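Local coordinates for alpha-galactosidase (Thermus thermophilus, PDB 6LCJ), which probably hydrolyses terminal alpha-galactosidic bonds in oligosaccharides, as a thermostable enzyme that assembles into hexamers, at residues Ala11-Arg16 with Val34-Pro39; Gln51-Ala56 with Gly356-Pro361; Pro236-Ala241 with Phe305-Ala310; Asp402-Arg407 with Arg419-Leu424. All coordinates share one frame; numbering follows the deposited sequence.

Interaction 1 (Ala11-Arg16 with Val34-Pro39); sequences AEVFLR and VRVFPP
Ala11-Arg16 and Val34-Pro39 run antiparallel and are paired most tightly at the Arg16 end. Arg16 N donates to Arg35 O at 2.7 Å, and Arg35 N donates back to Arg16 O at 2.9 Å. Each donor lies in the plane of the carbonyl it meets. A third bond, from Phe37 N to Phe14 O, runs nearly along the C=O axis. Leu15 and Val36 are the non-hydrogen-bonded pair beside these bonds. Leu15 CB lies 4.1 Å from Val36 CG2. Val13 uses both branches. Its CG1, anti to the backbone N (chi1 -177°), crosses obliquely to Val36 CG1 at 3.9 Å. Its CG2 meets Pro39 CG at the same distance. An alanine at Val13 would lose both branches and would probably loosen the packing on Val36 and Pro39. On the other face the Phe37 ring turns its edge to Phe14 O, with Phe37 CD2 3.4 Å from that oxygen.

The contact loosens toward Glu12 and Pro39, which are exposed. Pro39 CB comes within 3.1 Å of Glu12 O, but no hydrogen bond between the segments holds this end. The Glu12 carboxylate leads to a salt bridge with Arg5. Arg16 and Arg35 meet at their CB atoms, and their extended chains carry the guanidinium groups off; Arg35 pairs with Glu33.

Arg35, Phe14 and Phe37 also touch a second subunit, where Arg249 makes a cation-pi contact with Phe14. Strand 12-17 lies between strands 2-7 and 33-37, strand 122-126 follows on the far side of 33-37, and Val34 and Val36 pack on strands 102-108 and 132-137 of the second antiparallel sheet.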
loop_
_atom_site.group_PDB
_atom_site.type_symbol
_atom_site.label_atom_id
_atom_site.label_comp_id
_atom_site.label_asym_id
_atom_site.label_seq_id
_atom_site.Cartn_x
_atom_site.Cartn_y
_atom_site.Cartn_z
ATOM N N ALA E 11 -48.465 17.296 -1.765
ATOM C CA ALA E 11 -47.616 16.504 -2.640
ATOM C C ALA E 11 -47.852 15.024 -2.380
ATOM O O ALA E 11 -48.310 14.623 -1.308
ATOM C CB ALA E 11 -46.129 16.838 -2.441
ATOM N N GLU E 12 -47.526 14.220 -3.387
ATOM C CA GLU E 12 -47.597 12.765 -3.308
ATOM C C GLU E 12 -46.235 12.222 -2.879
ATOM O O GLU E 12 -45.240 12.401 -3.591
ATOM C CB GLU E 12 -48.002 12.196 -4.666
ATOM C CG GLU E 12 -48.206 10.701 -4.710
ATOM C CD GLU E 12 -48.528 10.215 -6.113
ATOM O OE1 GLU E 12 -47.947 10.763 -7.083
ATOM O OE2 GLU E 12 -49.363 9.293 -6.242
ATOM N N VAL E 13 -46.180 11.567 -1.723
ATOM C CA VAL E 13 -44.917 11.113 -1.154
ATOM C C VAL E 13 -44.940 9.595 -1.061
ATOM O O VAL E 13 -45.911 9.009 -0.570
ATOM C CB VAL E 13 -44.652 11.750 0.223
ATOM C CG1 VAL E 13 -43.304 11.309 0.756
ATOM C CG2 VAL E 13 -44.729 13.277 0.122
ATOM N N PHE E 14 -43.882 8.963 -1.544
ATOM C CA PHE E 14 -43.758 7.517 -1.496
ATOM C C PHE E 14 -42.846 7.138 -0.342
ATOM O O PHE E 14 -41.873 7.843 -0.049
ATOM C CB PHE E 14 -43.217 6.975 -2.822
ATOM C CG PHE E 14 -44.133 7.229 -3.983
ATOM C CD1 PHE E 14 -45.308 6.507 -4.123
ATOM C CD2 PHE E 14 -43.841 8.217 -4.913
ATOM C CE1 PHE E 14 -46.164 6.757 -5.178
ATOM C CE2 PHE E 14 -44.694 8.471 -5.968
ATOM C CZ PHE E 14 -45.854 7.732 -6.102
ATOM N N LEU E 15 -43.170 6.034 0.329
ATOM C CA LEU E 15 -42.364 5.636 1.469
ATOM C C LEU E 15 -42.506 4.150 1.718
ATOM O O LEU E 15 -43.435 3.491 1.247
ATOM C CB LEU E 15 -42.742 6.383 2.751
ATOM C CG LEU E 15 -44.086 5.912 3.291
ATOM C CD1 LEU E 15 -44.120 5.830 4.789
ATOM C CD2 LEU E 15 -45.054 6.885 2.809
ATOM N N ARG E 16 -41.578 3.645 2.512
ATOM C CA ARG E 16 -41.566 2.259 2.926
ATOM C C ARG E 16 -41.508 2.224 4.442
ATOM O O ARG E 16 -40.524 2.668 5.037
ATOM C CB ARG E 16 -40.379 1.525 2.315
ATOM C CG ARG E 16 -40.681 0.085 2.067
ATOM C CD ARG E 16 -39.501 -0.583 1.455
ATOM N NE ARG E 16 -39.594 -2.019 1.631
ATOM C CZ ARG E 16 -39.024 -2.893 0.816
ATOM N NH1 ARG E 16 -38.324 -2.465 -0.233
ATOM N NH2 ARG E 16 -39.156 -4.190 1.055
ATOM N N VAL E 34 -37.120 2.921 7.992
ATOM C CA VAL E 34 -38.141 3.534 7.158
ATOM C C VAL E 34 -37.448 4.295 6.041
ATOM O O VAL E 34 -36.337 4.806 6.204
ATOM C CB VAL E 34 -39.093 4.460 7.957
ATOM C CG1 VAL E 34 -39.823 3.666 9.048
ATOM C CG2 VAL E 34 -38.344 5.641 8.553
ATOM N N ARG E 35 -38.101 4.341 4.885
ATOM C CA ARG E 35 -37.554 4.994 3.710
ATOM C C ARG E 35 -38.600 5.950 3.174
ATOM O O ARG E 35 -39.735 5.546 2.927
ATOM C CB ARG E 35 -37.156 3.972 2.644
ATOM C CG ARG E 35 -36.126 2.984 3.136
ATOM C CD ARG E 35 -35.313 2.406 2.002
ATOM N NE ARG E 35 -34.241 1.572 2.521
ATOM C CZ ARG E 35 -33.505 0.750 1.790
ATOM N NH1 ARG E 35 -33.732 0.639 0.489
ATOM N NH2 ARG E 35 -32.543 0.034 2.367
ATOM N N VAL E 36 -38.224 7.212 3.011
ATOM C CA VAL E 36 -39.119 8.245 2.513
ATOM C C VAL E 36 -38.463 8.855 1.288
ATOM O O VAL E 36 -37.279 9.205 1.331
ATOM C CB VAL E 36 -39.399 9.319 3.582
ATOM C CG1 VAL E 36 -40.262 10.422 3.012
ATOM C CG2 VAL E 36 -40.052 8.705 4.812
ATOM N N PHE E 37 -39.221 8.965 0.191
ATOM C CA PHE E 37 -38.634 9.502 -1.030
ATOM C C PHE E 37 -39.225 10.864 -1.321
ATOM O O PHE E 37 -40.454 11.007 -1.342
ATOM C CB PHE E 37 -38.859 8.564 -2.219
ATOM C CG PHE E 37 -38.340 7.179 -1.986
ATOM C CD1 PHE E 37 -37.073 6.819 -2.412
ATOM C CD2 PHE E 37 -39.108 6.249 -1.306
ATOM C CE1 PHE E 37 -36.590 5.549 -2.168
ATOM C CE2 PHE E 37 -38.633 4.980 -1.051
ATOM C CZ PHE E 37 -37.375 4.624 -1.485
ATOM N N PRO E 38 -38.395 11.884 -1.514
ATOM C CA PRO E 38 -38.906 13.206 -1.798
ATOM C C PRO E 38 -39.620 13.231 -3.135
ATOM O O PRO E 38 -39.192 12.586 -4.105
ATOM C CB PRO E 38 -37.644 14.080 -1.825
ATOM C CG PRO E 38 -36.549 13.136 -2.145
ATOM C CD PRO E 38 -36.925 11.854 -1.477
ATOM N N PRO E 39 -40.714 13.947 -3.213
ATOM C CA PRO E 39 -41.374 14.158 -4.502
ATOM C C PRO E 39 -40.806 15.370 -5.222
ATOM O O PRO E 39 -41.508 16.028 -5.992
ATOM C CB PRO E 39 -42.832 14.365 -4.098
ATOM C CG PRO E 39 -42.729 15.050 -2.755
ATOM C CD PRO E 39 -41.472 14.536 -2.093
#

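Interaction 2 (Gln51-Ala56 with Gly356-Pro361); sequences QSWSLA and GPDVAP
Van der Waals contacts between backbone and ring atoms join Gln51-Ala56 to Gly356-Pro361. Ser52 O lies 3.2 Å from Gly356 CA. Trp53 O points at the proline ring, 3.3 Å from Pro357 CG. Trp53 and Pro357 are the residues whose CA atoms come nearest across the two segments.

The indole meets the other segment at its edge. Gly356 O lies in the plane of the Trp53 ring, 3.6 Å from Trp53 CD1. With CG anti to the carbonyl carbon (chi1 -51°), the Trp53 side chain runs alongside Asp358, pointing the same way. The carboxylate and indole planes are turned 81° apart. Asp358 OD1 is 3.6 Å from Trp53 NE1.

Hydrogen bonds occur within the first segment, not across the contact. Gln51 to Ser54 is a type I beta turn, closed by Ser54 N to Gln51 O at 2.9 Å. Gln51 OE1 takes a weak bond from Trp53 N and sits 3.2 Å above one face of the indole, toward its rim. Gln51 N gives another weak bond to Ser54 OG.

Salt bridging comes from outside. Arg354 pairs with Asp358 OD1 and also bonds Gly356 O, while its own carbonyl accepts Ser52 OG. Helix 380-388 packs on Pro357.

Segment 356-361 follows barrel strand 352-354, so the contact ties a loop at the C-terminal end of the barrel to a loop of the N-terminal part. Fit rather than direct hydrogen bonding holds the loops together, and Arg354 would probably stabilise the charged form of Asp358.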
loop_
_atom_site.group_PDB
_atom_site.type_symbol
_atom_site.label_atom_id
_atom_site.label_comp_id
_atom_site.label_asym_id
_atom_site.label_seq_id
_atom_site.Cartn_x
_atom_site.Cartn_y
_atom_site.Cartn_z
ATOM N N GLN E 51 -24.870 15.507 19.756
ATOM C CA GLN E 51 -24.827 16.123 21.072
ATOM C C GLN E 51 -24.673 17.644 20.950
ATOM O O GLN E 51 -24.612 18.212 19.853
ATOM C CB GLN E 51 -23.711 15.492 21.933
ATOM C CG GLN E 51 -22.354 15.409 21.269
ATOM C CD GLN E 51 -21.246 16.003 22.122
ATOM O OE1 GLN E 51 -21.432 17.050 22.749
ATOM N NE2 GLN E 51 -20.079 15.345 22.141
ATOM N N SER E 52 -24.624 18.297 22.113
ATOM C CA SER E 52 -24.588 19.761 22.206
ATOM C C SER E 52 -23.579 20.385 21.251
ATOM O O SER E 52 -23.923 21.273 20.466
ATOM C CB SER E 52 -24.259 20.168 23.640
ATOM O OG SER E 52 -25.350 19.882 24.500
ATOM N N TRP E 53 -22.324 19.928 21.303
ATOM C CA TRP E 53 -21.253 20.520 20.511
ATOM C C TRP E 53 -21.319 20.109 19.044
ATOM O O TRP E 53 -20.687 20.759 18.202
ATOM C CB TRP E 53 -19.885 20.145 21.116
ATOM C CG TRP E 53 -19.811 20.447 22.596
ATOM C CD1 TRP E 53 -20.389 21.505 23.244
ATOM C CD2 TRP E 53 -19.157 19.672 23.608
ATOM N NE1 TRP E 53 -20.130 21.441 24.585
ATOM C CE2 TRP E 53 -19.377 20.326 24.841
ATOM C CE3 TRP E 53 -18.400 18.493 23.597
ATOM C CZ2 TRP E 53 -18.866 19.834 26.057
ATOM C CZ3 TRP E 53 -17.895 18.004 24.823
ATOM C CH2 TRP E 53 -18.126 18.680 26.020
ATOM N N SER E 54 -22.078 19.066 18.718
ATOM C CA SER E 54 -22.091 18.534 17.359
ATOM C C SER E 54 -22.683 19.534 16.366
ATOM O O SER E 54 -23.489 20.399 16.718
ATOM C CB SER E 54 -22.881 17.227 17.309
ATOM O OG SER E 54 -22.205 16.217 18.028
ATOM N N LEU E 55 -22.270 19.402 15.110
ATOM C CA LEU E 55 -22.778 20.272 14.063
ATOM C C LEU E 55 -24.237 19.959 13.749
ATOM O O LEU E 55 -24.601 18.800 13.504
ATOM C CB LEU E 55 -21.943 20.126 12.795
ATOM C CG LEU E 55 -22.531 20.946 11.638
ATOM C CD1 LEU E 55 -22.011 22.369 11.650
ATOM C CD2 LEU E 55 -22.296 20.277 10.285
ATOM N N ALA E 56 -25.070 20.996 13.753
ATOM C CA ALA E 56 -26.405 20.948 13.181
ATOM C C ALA E 56 -26.486 22.026 12.109
ATOM O O ALA E 56 -26.301 23.214 12.411
ATOM C CB ALA E 56 -27.478 21.162 14.250
ATOM N N GLY E 356 -25.163 24.193 21.197
ATOM C CA GLY E 356 -24.047 24.428 20.317
ATOM C C GLY E 356 -22.696 24.269 20.986
ATOM O O GLY E 356 -22.573 24.173 22.217
ATOM N N PRO E 357 -21.648 24.239 20.161
ATOM C CA PRO E 357 -20.281 24.365 20.676
ATOM C C PRO E 357 -20.137 25.511 21.653
ATOM O O PRO E 357 -20.929 26.461 21.655
ATOM C CB PRO E 357 -19.457 24.627 19.412
ATOM C CG PRO E 357 -20.256 24.056 18.307
ATOM C CD PRO E 357 -21.689 24.248 18.686
ATOM N N ASP E 358 -19.128 25.414 22.504
ATOM C CA ASP E 358 -18.764 26.519 23.372
ATOM C C ASP E 358 -18.585 27.805 22.575
ATOM O O ASP E 358 -17.977 27.817 21.497
ATOM C CB ASP E 358 -17.458 26.200 24.092
ATOM C CG ASP E 358 -17.618 25.158 25.146
ATOM O OD1 ASP E 358 -18.768 24.680 25.370
ATOM O OD2 ASP E 358 -16.579 24.828 25.759
ATOM N N VAL E 359 -19.084 28.900 23.125
ATOM C CA VAL E 359 -18.605 30.187 22.657
ATOM C C VAL E 359 -17.153 30.313 23.092
ATOM O O VAL E 359 -16.647 29.530 23.898
ATOM C CB VAL E 359 -19.448 31.360 23.187
ATOM C CG1 VAL E 359 -20.865 31.288 22.625
ATOM C CG2 VAL E 359 -19.438 31.363 24.711
ATOM N N ALA E 360 -16.470 31.288 22.539
ATOM C CA ALA E 360 -15.105 31.601 22.921
ATOM C C ALA E 360 -14.950 33.091 22.702
ATOM O O ALA E 360 -15.805 33.718 22.059
ATOM C CB ALA E 360 -14.093 30.793 22.092
ATOM N N PRO E 361 -13.867 33.712 23.233
ATOM C CA PRO E 361 -13.667 35.149 23.017
ATOM C C PRO E 361 -13.070 35.465 21.641
ATOM O O PRO E 361 -12.148 36.268 21.513
ATOM C CB PRO E 361 -12.735 35.541 24.168
ATOM C CG PRO E 361 -12.066 34.282 24.618
ATOM C CD PRO E 361 -12.731 33.108 23.954
#

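Interaction 3 (Pro236-Ala241 with Phe305-Ala310); sequences PFLVTA and FLYAAA
Phe237 lays one ring face over the methyl of Ala309. Ala309 CB is 3.9 Å from the ring centroid and 20° off the ring normal, a CH-pi contact. The ring reaches this place with CG anti to the carbonyl carbon (chi1 -60°).

Leu238 points its two branches at different partners. The Leu238 and Phe305 side chains cross obliquely, with Leu238 CD2 3.5 Å from Phe305 CD2. CD1 goes to the methyl of Ala308, with Leu238 CD1 3.7 Å from Ala308 CB. An alanine at Leu238 would remove both branches and would probably leave Phe305 and Ala308 less firmly packed.

Both segments belong to the Melibiase TIM barrel. They follow the adjacent parallel strands 229-234 and 298-303, so the excursions after two neighbouring barrel strands meet here; the first carries strand 238-240 of a small antiparallel sheet. Segment 305-310 forms a short 3-10 turn, started by Phe305 O accepting from Ala308 N.

Tyr307 OH lies in plane at the edge of the Phe305 ring and bonds Ala264 O. Pro236 CG adds a wider touch to Leu306 CD2 at 4.2 Å. One water links the backbones: it accepts from Phe237 N at 3.1 Å and donates weakly to Phe305 O.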
loop_
_atom_site.group_PDB
_atom_site.type_symbol
_atom_site.label_atom_id
_atom_site.label_comp_id
_atom_site.label_asym_id
_atom_site.label_seq_id
_atom_site.Cartn_x
_atom_site.Cartn_y
_atom_site.Cartn_z
ATOM N N PRO E 236 -19.863 14.074 35.299
ATOM C CA PRO E 236 -19.952 12.937 36.234
ATOM C C PRO E 236 -19.479 11.595 35.676
ATOM O O PRO E 236 -19.003 10.763 36.457
ATOM C CB PRO E 236 -21.445 12.906 36.606
ATOM C CG PRO E 236 -22.134 13.680 35.534
ATOM C CD PRO E 236 -21.172 14.702 35.045
ATOM N N PHE E 237 -19.579 11.347 34.367
ATOM C CA PHE E 237 -19.214 10.053 33.802
ATOM C C PHE E 237 -17.874 10.071 33.076
ATOM O O PHE E 237 -17.590 9.156 32.288
ATOM C CB PHE E 237 -20.302 9.564 32.858
ATOM C CG PHE E 237 -21.615 9.387 33.526
ATOM C CD1 PHE E 237 -21.920 8.211 34.189
ATOM C CD2 PHE E 237 -22.557 10.402 33.496
ATOM C CE1 PHE E 237 -23.149 8.052 34.805
ATOM C CE2 PHE E 237 -23.759 10.252 34.108
ATOM C CZ PHE E 237 -24.073 9.081 34.757
ATOM N N LEU E 238 -17.035 11.061 33.351
ATOM C CA LEU E 238 -15.768 11.234 32.671
ATOM C C LEU E 238 -14.631 11.012 33.652
ATOM O O LEU E 238 -14.706 11.433 34.808
ATOM C CB LEU E 238 -15.679 12.634 32.065
ATOM C CG LEU E 238 -14.908 12.833 30.769
ATOM C CD1 LEU E 238 -15.598 12.135 29.641
ATOM C CD2 LEU E 238 -14.817 14.306 30.502
ATOM N N VAL E 239 -13.563 10.380 33.180
ATOM C CA VAL E 239 -12.441 10.027 34.038
ATOM C C VAL E 239 -11.194 9.943 33.166
ATOM O O VAL E 239 -11.284 9.732 31.957
ATOM C CB VAL E 239 -12.764 8.703 34.767
ATOM C CG1 VAL E 239 -12.626 7.516 33.830
ATOM C CG2 VAL E 239 -11.922 8.539 35.974
ATOM N N THR E 240 -10.031 10.163 33.762
ATOM C CA THR E 240 -8.767 9.991 33.048
ATOM C C THR E 240 -7.954 8.862 33.680
ATOM O O THR E 240 -8.275 8.360 34.758
ATOM C CB THR E 240 -7.936 11.284 33.039
ATOM O OG1 THR E 240 -7.662 11.689 34.387
ATOM C CG2 THR E 240 -8.674 12.393 32.331
ATOM N N ALA E 241 -6.872 8.467 32.999
ATOM C CA ALA E 241 -6.003 7.432 33.558
ATOM C C ALA E 241 -5.429 7.845 34.908
ATOM O O ALA E 241 -5.273 7.000 35.793
ATOM C CB ALA E 241 -4.877 7.091 32.585
ATOM N N PHE E 305 -20.235 17.046 29.556
ATOM C CA PHE E 305 -19.648 15.885 28.901
ATOM C C PHE E 305 -20.552 14.674 29.028
ATOM O O PHE E 305 -20.076 13.552 29.193
ATOM C CB PHE E 305 -18.258 15.568 29.462
ATOM C CG PHE E 305 -17.218 16.587 29.114
ATOM C CD1 PHE E 305 -17.158 17.798 29.790
ATOM C CD2 PHE E 305 -16.303 16.340 28.102
ATOM C CE1 PHE E 305 -16.197 18.753 29.465
ATOM C CE2 PHE E 305 -15.336 17.289 27.769
ATOM C CZ PHE E 305 -15.283 18.496 28.454
ATOM N N LEU E 306 -21.863 14.901 28.973
ATOM C CA LEU E 306 -22.830 13.838 29.178
ATOM C C LEU E 306 -22.874 12.844 28.024
ATOM O O LEU E 306 -23.475 11.773 28.178
ATOM C CB LEU E 306 -24.218 14.439 29.404
ATOM C CG LEU E 306 -24.469 15.233 30.702
ATOM C CD1 LEU E 306 -25.897 15.764 30.704
ATOM C CD2 LEU E 306 -24.222 14.376 31.909
ATOM N N TYR E 307 -22.258 13.165 26.875
ATOM C CA TYR E 307 -22.071 12.155 25.838
ATOM C C TYR E 307 -21.326 10.924 26.375
ATOM O O TYR E 307 -21.503 9.815 25.856
ATOM C CB TYR E 307 -21.311 12.755 24.641
ATOM C CG TYR E 307 -19.834 12.933 24.928
ATOM C CD1 TYR E 307 -18.926 11.908 24.695
ATOM C CD2 TYR E 307 -19.355 14.114 25.464
ATOM C CE1 TYR E 307 -17.590 12.059 24.988
ATOM C CE2 TYR E 307 -18.017 14.269 25.755
ATOM C CZ TYR E 307 -17.145 13.243 25.519
ATOM O OH TYR E 307 -15.824 13.410 25.824
ATOM N N ALA E 308 -20.465 11.099 27.383
ATOM C CA ALA E 308 -19.715 9.955 27.889
ATOM C C ALA E 308 -20.639 8.857 28.394
ATOM O O ALA E 308 -20.308 7.670 28.289
ATOM C CB ALA E 308 -18.754 10.394 28.987
ATOM N N ALA E 309 -21.808 9.221 28.920
ATOM C CA ALA E 309 -22.750 8.233 29.419
ATOM C C ALA E 309 -23.509 7.510 28.309
ATOM O O ALA E 309 -24.223 6.535 28.598
ATOM C CB ALA E 309 -23.743 8.903 30.366
ATOM N N ALA E 310 -23.388 7.957 27.057
ATOM C CA ALA E 310 -24.161 7.392 25.956
ATOM C C ALA E 310 -23.278 6.788 24.872
ATOM O O ALA E 310 -23.781 6.427 23.804
ATOM C CB ALA E 310 -25.093 8.447 25.356
HETATM O O HOH W 1 -20.162 13.229 32.029
#

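Interaction 4 (Asp402-Arg407 with Arg419-Leu424); sequences DVVYFR and RLQEAL
Gln421 makes the direct hydrogen bond of this contact. Its NE2 donates to Val403 O at 2.9 Å, coming from above the carbonyl plane, 47° out of it. The side chain leaves the helix with CG anti to the backbone N and then bends at chi2 (61°), which turns the amide to the loop. The same NE2 also bonds Pro401 O.

Glu422, the next residue on the helix, packs by its stem. Val404 CG1 lies 3.7 Å from Glu422 CB, the two side chains crossing obliquely. The extended Glu422 chain takes its carboxylate on to Phe406, where Glu422 OE1 is 3.3 Å from Phe406 CE2. A water donates to this OE1 at 2.8 Å and to Tyr405 O at 3.2 Å, so it joins helix and loop.

The second shell sets the loop. Asp402 OD1 accepts Val403 N at 2.9 Å from above the carboxylate plane, and Asp402 OD2 takes Val359 N. Phe406 N bonds Asp435, and Val404 O bonds Thr433 OG1. Phe451 of helix 442-453 packs on both Val404 and Glu422.

Val404 also pairs by backbone with Ala432, so the loop after strand 398-400 runs on beside strand 431-433. Helix 415-428 lies between these strands in sequence, the beta-alpha-beta unit that joins the last two strands of a TIM barrel.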
loop_
_atom_site.group_PDB
_atom_site.type_symbol
_atom_site.label_atom_id
_atom_site.label_comp_id
_atom_site.label_asym_id
_atom_site.label_seq_id
_atom_site.Cartn_x
_atom_site.Cartn_y
_atom_site.Cartn_z
ATOM N N ASP E 402 -25.305 29.450 25.136
ATOM C CA ASP E 402 -24.047 29.736 25.829
ATOM C C ASP E 402 -23.946 31.228 26.140
ATOM O O ASP E 402 -24.859 31.995 25.823
ATOM C CB ASP E 402 -22.831 29.220 25.056
ATOM C CG ASP E 402 -21.756 28.719 25.982
ATOM O OD1 ASP E 402 -21.899 28.967 27.195
ATOM O OD2 ASP E 402 -20.768 28.106 25.516
ATOM N N VAL E 403 -22.870 31.646 26.809
ATOM C CA VAL E 403 -22.856 32.968 27.443
ATOM C C VAL E 403 -22.800 34.106 26.427
ATOM O O VAL E 403 -22.503 33.905 25.241
ATOM C CB VAL E 403 -21.692 33.087 28.450
ATOM C CG1 VAL E 403 -21.700 31.911 29.394
ATOM C CG2 VAL E 403 -20.362 33.196 27.713
ATOM N N VAL E 404 -23.097 35.309 26.905
ATOM C CA VAL E 404 -23.037 36.539 26.126
ATOM C C VAL E 404 -21.846 37.335 26.627
ATOM O O VAL E 404 -21.665 37.487 27.840
ATOM C CB VAL E 404 -24.332 37.360 26.267
ATOM C CG1 VAL E 404 -24.336 38.530 25.297
ATOM C CG2 VAL E 404 -25.539 36.478 26.062
ATOM N N TYR E 405 -21.038 37.838 25.708
ATOM C CA TYR E 405 -19.965 38.741 26.082
ATOM C C TYR E 405 -20.463 40.175 26.006
ATOM O O TYR E 405 -21.217 40.538 25.096
ATOM C CB TYR E 405 -18.742 38.567 25.176
ATOM C CG TYR E 405 -18.060 37.226 25.302
ATOM C CD1 TYR E 405 -17.062 37.009 26.244
ATOM C CD2 TYR E 405 -18.418 36.170 24.468
ATOM C CE1 TYR E 405 -16.441 35.764 26.352
ATOM C CE2 TYR E 405 -17.802 34.929 24.560
ATOM C CZ TYR E 405 -16.824 34.728 25.500
ATOM O OH TYR E 405 -16.216 33.499 25.569
ATOM N N PHE E 406 -20.052 40.977 26.983
ATOM C CA PHE E 406 -20.149 42.428 26.926
ATOM C C PHE E 406 -18.801 43.112 27.029
ATOM O O PHE E 406 -18.630 44.202 26.494
ATOM C CB PHE E 406 -21.061 42.953 28.041
ATOM C CG PHE E 406 -22.471 42.479 27.923
ATOM C CD1 PHE E 406 -22.855 41.273 28.498
ATOM C CD2 PHE E 406 -23.404 43.219 27.213
ATOM C CE1 PHE E 406 -24.141 40.821 28.378
ATOM C CE2 PHE E 406 -24.696 42.782 27.091
ATOM C CZ PHE E 406 -25.078 41.583 27.675
ATOM N N ARG E 407 -17.838 42.491 27.686
ATOM C CA ARG E 407 -16.520 43.080 27.785
ATOM C C ARG E 407 -15.863 43.191 26.414
ATOM O O ARG E 407 -16.166 42.450 25.476
ATOM C CB ARG E 407 -15.652 42.248 28.721
ATOM C CG ARG E 407 -15.404 40.836 28.246
ATOM C CD ARG E 407 -14.717 40.066 29.358
ATOM N NE ARG E 407 -13.834 39.016 28.879
ATOM C CZ ARG E 407 -14.109 37.718 28.945
ATOM N NH1 ARG E 407 -15.263 37.293 29.458
ATOM N NH2 ARG E 407 -13.223 36.844 28.496
ATOM N N ARG E 419 -23.172 41.175 19.296
ATOM C CA ARG E 419 -24.604 41.437 19.234
ATOM C C ARG E 419 -25.379 40.246 18.682
ATOM O O ARG E 419 -26.537 40.029 19.060
ATOM C CB ARG E 419 -24.841 42.684 18.387
ATOM C CG ARG E 419 -26.296 43.037 18.147
ATOM C CD ARG E 419 -26.452 44.525 17.802
ATOM N NE ARG E 419 -26.347 45.408 18.974
ATOM C CZ ARG E 419 -25.273 46.149 19.265
ATOM N NH1 ARG E 419 -24.196 46.112 18.479
ATOM N NH2 ARG E 419 -25.276 46.929 20.347
ATOM N N LEU E 420 -24.772 39.471 17.780
ATOM C CA LEU E 420 -25.428 38.258 17.290
ATOM C C LEU E 420 -25.701 37.276 18.428
ATOM O O LEU E 420 -26.783 36.678 18.502
ATOM C CB LEU E 420 -24.563 37.589 16.222
ATOM C CG LEU E 420 -24.170 38.411 14.998
ATOM C CD1 LEU E 420 -23.277 37.567 14.109
ATOM C CD2 LEU E 420 -25.393 38.868 14.254
ATOM N N GLN E 421 -24.717 37.089 19.313
ATOM C CA GLN E 421 -24.897 36.222 20.464
ATOM C C GLN E 421 -25.934 36.795 21.424
ATOM O O GLN E 421 -26.816 36.073 21.897
ATOM C CB GLN E 421 -23.538 36.005 21.147
ATOM C CG GLN E 421 -23.506 35.063 22.363
ATOM C CD GLN E 421 -23.941 33.646 22.044
ATOM O OE1 GLN E 421 -24.194 33.302 20.887
ATOM N NE2 GLN E 421 -24.011 32.799 23.081
ATOM N N GLU E 422 -25.866 38.092 21.702
ATOM C CA GLU E 422 -26.838 38.697 22.607
ATOM C C GLU E 422 -28.271 38.503 22.113
ATOM O O GLU E 422 -29.181 38.243 22.912
ATOM C CB GLU E 422 -26.527 40.177 22.781
ATOM C CG GLU E 422 -27.263 40.816 23.923
ATOM C CD GLU E 422 -27.282 42.316 23.807
ATOM O OE1 GLU E 422 -26.297 42.941 24.244
ATOM O OE2 GLU E 422 -28.273 42.875 23.280
ATOM N N ALA E 423 -28.488 38.617 20.798
ATOM C CA ALA E 423 -29.837 38.481 20.250
ATOM C C ALA E 423 -30.399 37.078 20.470
ATOM O O ALA E 423 -31.596 36.919 20.742
ATOM C CB ALA E 423 -29.832 38.828 18.763
ATOM N N LEU E 424 -29.555 36.046 20.356
ATOM C CA LEU E 424 -30.029 34.685 20.599
ATOM C C LEU E 424 -30.370 34.446 22.068
ATOM O O LEU E 424 -31.271 33.653 22.361
ATOM C CB LEU E 424 -28.995 33.663 20.123
ATOM C CG LEU E 424 -28.891 33.460 18.607
ATOM C CD1 LEU E 424 -28.206 32.149 18.313
ATOM C CD2 LEU E 424 -30.246 33.519 17.936
HETATM O O HOH W 2 -23.665 42.076 23.634
#

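Overall arrangement
From the N terminus, interaction 1 closes first, a short loop of strands within the antiparallel N-terminal sheets. Its centre is about 32 Å from that of interaction 2 and it touches none of the others. Interaction 2 closes a loop of about 300 residues, joining the N-terminal part to the barrel. Interaction 3 is nested inside that loop and links two barrel strand ends; Trp53 and Phe305 meet edge-to-face where the two contacts touch. Interaction 4 comes after both and closes a short loop at the last barrel strands. It touches interaction 2 at Asp402 and Tyr405, and lies across the chain's centre from interaction 3.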